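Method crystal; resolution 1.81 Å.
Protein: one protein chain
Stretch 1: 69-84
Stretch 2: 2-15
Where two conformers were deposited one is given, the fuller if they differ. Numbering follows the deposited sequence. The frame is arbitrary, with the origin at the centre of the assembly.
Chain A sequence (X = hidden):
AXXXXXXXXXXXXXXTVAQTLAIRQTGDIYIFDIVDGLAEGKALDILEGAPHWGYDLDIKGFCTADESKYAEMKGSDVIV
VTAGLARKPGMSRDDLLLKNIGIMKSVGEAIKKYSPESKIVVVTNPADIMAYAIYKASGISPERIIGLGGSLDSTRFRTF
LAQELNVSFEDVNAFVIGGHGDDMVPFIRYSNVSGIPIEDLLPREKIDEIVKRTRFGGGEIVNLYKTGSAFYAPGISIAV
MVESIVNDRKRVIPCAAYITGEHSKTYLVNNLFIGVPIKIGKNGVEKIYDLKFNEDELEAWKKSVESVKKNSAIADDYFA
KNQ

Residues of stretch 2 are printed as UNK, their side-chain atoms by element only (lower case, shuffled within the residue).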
# COMPACT_ATOMS: atom_id res chain seq x y z
N LYS A 69 -35.14 -4.34 3.01
CA LYS A 69 -33.84 -3.65 2.87
C LYS A 69 -32.75 -4.51 2.23
O LYS A 69 -31.79 -3.97 1.68
CB LYS A 69 -33.37 -3.09 4.21
CG LYS A 69 -34.08 -1.79 4.58
CD LYS A 69 -33.49 -0.63 3.81
CE LYS A 69 -34.48 0.52 3.72
NZ LYS A 69 -35.12 0.78 5.04
N TYR A 70 -32.89 -5.83 2.28
CA TYR A 70 -31.92 -6.70 1.63
C TYR A 70 -31.91 -6.50 0.11
O TYR A 70 -31.00 -6.96 -0.57
CB TYR A 70 -32.19 -8.17 1.94
CG TYR A 70 -31.62 -8.66 3.25
CD1 TYR A 70 -30.25 -8.66 3.48
CD2 TYR A 70 -32.45 -9.16 4.25
CE1 TYR A 70 -29.72 -9.13 4.66
CE2 TYR A 70 -31.93 -9.64 5.44
CZ TYR A 70 -30.57 -9.62 5.64
OH TYR A 70 -30.04 -10.09 6.82
N ALA A 71 -32.93 -5.82 -0.42
CA ALA A 71 -32.95 -5.47 -1.84
C ALA A 71 -31.70 -4.69 -2.26
O ALA A 71 -31.26 -4.76 -3.41
CB ALA A 71 -34.23 -4.68 -2.19
N GLU A 72 -31.12 -3.95 -1.31
CA GLU A 72 -29.88 -3.21 -1.53
C GLU A 72 -28.64 -4.07 -1.83
O GLU A 72 -27.61 -3.54 -2.22
CB GLU A 72 -29.61 -2.25 -0.36
CG GLU A 72 -30.67 -1.16 -0.17
CD GLU A 72 -30.61 -0.10 -1.26
OE1 GLU A 72 -29.69 -0.17 -2.10
OE2 GLU A 72 -31.48 0.80 -1.26
N MET A 73 -28.75 -5.38 -1.67
CA MET A 73 -27.65 -6.28 -2.04
C MET A 73 -27.57 -6.52 -3.54
O MET A 73 -26.58 -7.06 -4.01
CB MET A 73 -27.78 -7.65 -1.33
CG MET A 73 -27.68 -7.59 0.18
SD MET A 73 -27.47 -9.24 0.88
CE MET A 73 -28.94 -10.08 0.31
N LYS A 74 -28.60 -6.13 -4.28
CA LYS A 74 -28.65 -6.37 -5.72
C LYS A 74 -27.34 -6.01 -6.41
O LYS A 74 -26.78 -4.93 -6.20
CB LYS A 74 -29.82 -5.62 -6.37
CG LYS A 74 -29.78 -4.11 -6.15
CD LYS A 74 -30.99 -3.43 -6.79
CE LYS A 74 -31.01 -1.94 -6.50
NZ LYS A 74 -32.13 -1.27 -7.21
N GLY A 75 -26.84 -6.94 -7.23
CA GLY A 75 -25.63 -6.71 -8.00
C GLY A 75 -24.34 -6.89 -7.22
O GLY A 75 -23.27 -6.50 -7.70
N SER A 76 -24.41 -7.47 -6.02
CA SER A 76 -23.21 -7.74 -5.25
C SER A 76 -22.41 -8.86 -5.90
O SER A 76 -22.96 -9.90 -6.25
CB SER A 76 -23.57 -8.15 -3.81
OG SER A 76 -24.14 -7.07 -3.07
N ASP A 77 -21.11 -8.65 -6.08
CA ASP A 77 -20.27 -9.72 -6.61
C ASP A 77 -20.04 -10.77 -5.52
O ASP A 77 -20.03 -11.97 -5.81
CB ASP A 77 -18.93 -9.17 -7.09
CG ASP A 77 -18.10 -10.20 -7.83
OD1 ASP A 77 -18.67 -10.92 -8.68
OD2 ASP A 77 -16.89 -10.30 -7.56
N VAL A 78 -19.87 -10.30 -4.29
CA VAL A 78 -19.66 -11.17 -3.13
C VAL A 78 -20.53 -10.70 -1.99
O VAL A 78 -20.69 -9.50 -1.77
CB VAL A 78 -18.17 -11.17 -2.68
CG1 VAL A 78 -18.00 -11.96 -1.38
CG2 VAL A 78 -17.30 -11.76 -3.79
N ILE A 79 -21.13 -11.66 -1.28
CA ILE A 79 -21.81 -11.39 -0.03
C ILE A 79 -21.09 -12.14 1.09
O ILE A 79 -20.84 -13.34 0.98
CB ILE A 79 -23.27 -11.88 -0.08
CG1 ILE A 79 -24.01 -11.14 -1.20
CG2 ILE A 79 -23.98 -11.68 1.28
CD1 ILE A 79 -25.43 -11.65 -1.44
N VAL A 80 -20.74 -11.43 2.15
CA VAL A 80 -20.05 -12.01 3.29
C VAL A 80 -21.07 -12.18 4.41
O VAL A 80 -21.68 -11.20 4.87
CB VAL A 80 -18.92 -11.06 3.78
CG1 VAL A 80 -18.16 -11.71 4.93
CG2 VAL A 80 -17.98 -10.72 2.63
N VAL A 81 -21.27 -13.41 4.86
CA VAL A 81 -22.25 -13.68 5.91
C VAL A 81 -21.59 -13.78 7.29
O VAL A 81 -20.90 -14.76 7.58
CB VAL A 81 -23.06 -14.96 5.60
CG1 VAL A 81 -24.12 -15.24 6.68
CG2 VAL A 81 -23.72 -14.85 4.22
N THR A 82 -21.81 -12.77 8.14
CA THR A 82 -21.24 -12.79 9.48
C THR A 82 -22.34 -12.68 10.53
O THR A 82 -22.07 -12.40 11.68
CB THR A 82 -20.27 -11.61 9.74
OG1 THR A 82 -21.02 -10.40 9.92
CG2 THR A 82 -19.33 -11.42 8.57
N ALA A 83 -23.57 -12.91 10.11
CA ALA A 83 -24.71 -12.85 11.01
C ALA A 83 -24.70 -14.12 11.85
O ALA A 83 -24.17 -15.14 11.43
CB ALA A 83 -26.00 -12.73 10.21
N GLY A 84 -25.28 -14.07 13.03
CA GLY A 84 -25.28 -15.24 13.87
C GLY A 84 -24.86 -14.91 15.28
O GLY A 84 -24.35 -13.82 15.55
N UNK A 2 -16.98 -0.30 -10.32
CA UNK A 2 -16.38 -1.00 -9.19
C UNK A 2 -17.22 -2.23 -8.85
O UNK A 2 -18.43 -2.25 -9.10
n UNK A 2 -17.24 4.18 -5.84
c UNK A 2 -15.68 2.08 -6.87
c UNK A 2 -16.31 -0.10 -7.95
c UNK A 2 -15.36 1.11 -8.02
n UNK A 2 -15.63 3.47 -7.32
c UNK A 2 -16.37 4.44 -6.82
n UNK A 2 -16.25 5.67 -7.29
N UNK A 3 -16.59 -3.23 -8.28
CA UNK A 3 -17.33 -4.36 -7.74
C UNK A 3 -18.01 -3.94 -6.46
O UNK A 3 -17.62 -2.96 -5.83
c UNK A 3 -16.41 -5.55 -7.47
o UNK A 3 -15.98 -6.14 -8.68
N UNK A 4 -19.02 -4.71 -6.09
CA UNK A 4 -19.83 -4.42 -4.92
C UNK A 4 -19.79 -5.62 -3.99
O UNK A 4 -19.97 -6.77 -4.41
n UNK A 4 -25.96 -2.93 -4.35
c UNK A 4 -22.26 -4.00 -4.22
c UNK A 4 -24.64 -3.30 -3.71
c UNK A 4 -21.27 -4.14 -5.36
c UNK A 4 -23.61 -3.58 -4.79
N UNK A 5 -19.52 -5.36 -2.72
CA UNK A 5 -19.51 -6.41 -1.72
C UNK A 5 -20.54 -6.05 -0.66
O UNK A 5 -20.55 -4.91 -0.16
c UNK A 5 -16.21 -5.58 -2.49
c UNK A 5 -18.11 -6.55 -1.06
c UNK A 5 -18.10 -7.64 0.02
c UNK A 5 -17.04 -6.82 -2.12
N UNK A 6 -21.41 -6.99 -0.33
CA UNK A 6 -22.34 -6.82 0.76
C UNK A 6 -21.82 -7.61 1.95
O UNK A 6 -21.37 -8.74 1.79
o UNK A 6 -24.35 -6.46 -0.56
c UNK A 6 -23.74 -7.32 0.39
N UNK A 7 -21.87 -6.99 3.13
CA UNK A 7 -21.51 -7.65 4.39
C UNK A 7 -22.73 -7.72 5.30
O UNK A 7 -23.26 -6.70 5.73
c UNK A 7 -20.02 -7.50 6.43
c UNK A 7 -20.36 -6.89 5.09
c UNK A 7 -19.12 -6.83 4.17
N UNK A 8 -23.19 -8.94 5.57
CA UNK A 8 -24.34 -9.15 6.43
C UNK A 8 -23.83 -9.34 7.86
O UNK A 8 -23.09 -10.29 8.15
c UNK A 8 -25.17 -10.36 5.95
c UNK A 8 -26.49 -11.33 3.97
c UNK A 8 -25.64 -10.16 4.51
c UNK A 8 -26.37 -10.60 6.88
N UNK A 9 -24.19 -8.41 8.73
CA UNK A 9 -23.70 -8.38 10.10
C UNK A 9 -22.76 -7.19 10.27
O UNK A 9 -21.76 -7.07 9.55
N UNK A 10 -23.10 -6.29 11.19
CA UNK A 10 -22.29 -5.09 11.42
C UNK A 10 -21.67 -5.06 12.81
O UNK A 10 -21.31 -4.00 13.31
c UNK A 10 -23.13 -3.83 11.16
N UNK A 11 -21.52 -6.23 13.43
CA UNK A 11 -20.80 -6.34 14.69
C UNK A 11 -19.31 -6.26 14.43
O UNK A 11 -18.88 -5.85 13.35
N UNK A 12 -18.50 -6.66 15.41
CA UNK A 12 -17.05 -6.51 15.30
C UNK A 12 -16.48 -7.17 14.05
O UNK A 12 -15.67 -6.59 13.34
c UNK A 12 -16.35 -7.07 16.56
N UNK A 13 -16.90 -8.40 13.77
CA UNK A 13 -16.31 -9.08 12.61
C UNK A 13 -16.75 -8.43 11.30
O UNK A 13 -15.92 -8.11 10.46
c UNK A 13 -16.10 -11.25 11.30
c UNK A 13 -16.59 -10.61 12.61
c UNK A 13 -15.87 -11.25 13.79
N UNK A 14 -18.05 -8.22 11.12
CA UNK A 14 -18.54 -7.67 9.87
C UNK A 14 -18.00 -6.28 9.59
O UNK A 14 -17.57 -5.96 8.46
N UNK A 15 -17.96 -5.44 10.62
CA UNK A 15 -17.47 -4.08 10.40
C UNK A 15 -15.95 -4.07 10.14
O UNK A 15 -15.47 -3.26 9.35
c UNK A 15 -17.85 -3.16 11.55
O HOH W 1 -20.77 -6.07 -8.36
O HOH W 2 -20.61 -9.07 12.40

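Position 2 carries three carbons, a nitrogen, and then a carbon bearing two more nitrogens, a guanidinium that identifies Arg2. It does not touch stretch 1; its nitrogens are hydrogen-bonded elsewhere in the structure. Position 3 has one carbon and one oxygen, the latter 4.4 Å from Asp77 OD2, too far for a hydrogen bond: Ser3, of which stretch 1 makes no evident demand.

At position 4 four carbons run in a row to a nitrogen, which lies 2.8 Å from Glu72 O and 2.8 Å from Lys74 O. The residue is Lys4. All four chi angles are t, and this extended chain carries NZ to the two backbone carbonyls, to which it donates hydrogen bonds. A long side chain ending in a donor suits a place where carbonyl oxygens converge. Its backbone O accepts from Asp77 N at 2.8 Å, and a water links Lys4 N to Gly75 O.

Position 5 has four carbons, forked at the first, with one arm two carbons long; the one-carbon arm lies 4.0 Å from Val80 CG2. This is Ile5. It shares a sheet face with Val78 and Val80, and its CG2 makes an apolar contact fit for a buried place.

Position 6 again shows one carbon and one oxygen, but this oxygen is buried, 2.6 Å from Ser76 OG. It is Ser6, whose OG donates to Ser76 OG, while Ser76 OG in turn donates to Met73 O at 2.6 Å. A small hydroxyl thus joins a relay that ends on the turn from Met73 to Ser76.

Position 7 has one carbon carrying two others, one of them 4.3 Å from Val80 CB. It is Val7, on the face of Ile5, buried and suitably apolar against Val80.

Position 8 is another four-carbon fork. The end of its longer arm lies 3.7 Å from Ile79 CG2 and 3.9 Å from Met73 SD; its one-carbon arm is 4.0 Å from Ala83 CB. This is Ile8, with more of its area covered by the other stretch than any other residue here. Both ends of the fork, CD1 and CG2, meet apolar atoms.

Position 9 has no side-chain atoms: Gly9. A CB would fall 2.2 Å from Thr82 OG1, and the backbone angles themselves call for glycine. Position 10, a single carbon directed away from stretch 1, is Ala10. Position 11 has none and is Gly11, the N-cap of the helix that follows.

Position 12, one exposed carbon, is Ala12; stretch 1 constrains neither alanine. Position 13, one carbon carrying two, one of these 4.2 Å from Thr82 CG2, is Val13, apolar against that methyl. Position 14 lacks a side chain: Gly14. A CB there would clash with Gly9 O at 1.8 Å and with Thr82 OG1 at 2.9 Å. Position 15, a single buried carbon pointing away, is Ala15, small and apolar.

The contact is a parallel strand pair. Ser6 N to Val78 O (3.0 Å), Val80 N to Ser6 O (2.8 Å) and Ile8 N to Val80 O (2.8 Å) alternate along it. At its end Ile8 O receives both Thr82 N (2.8 Å) and Thr82 OG1 (2.7 Å), beside the glycines that leave room for the threonine.

Stretch 2, residues 2-15: RSKISVIGAGAVGA
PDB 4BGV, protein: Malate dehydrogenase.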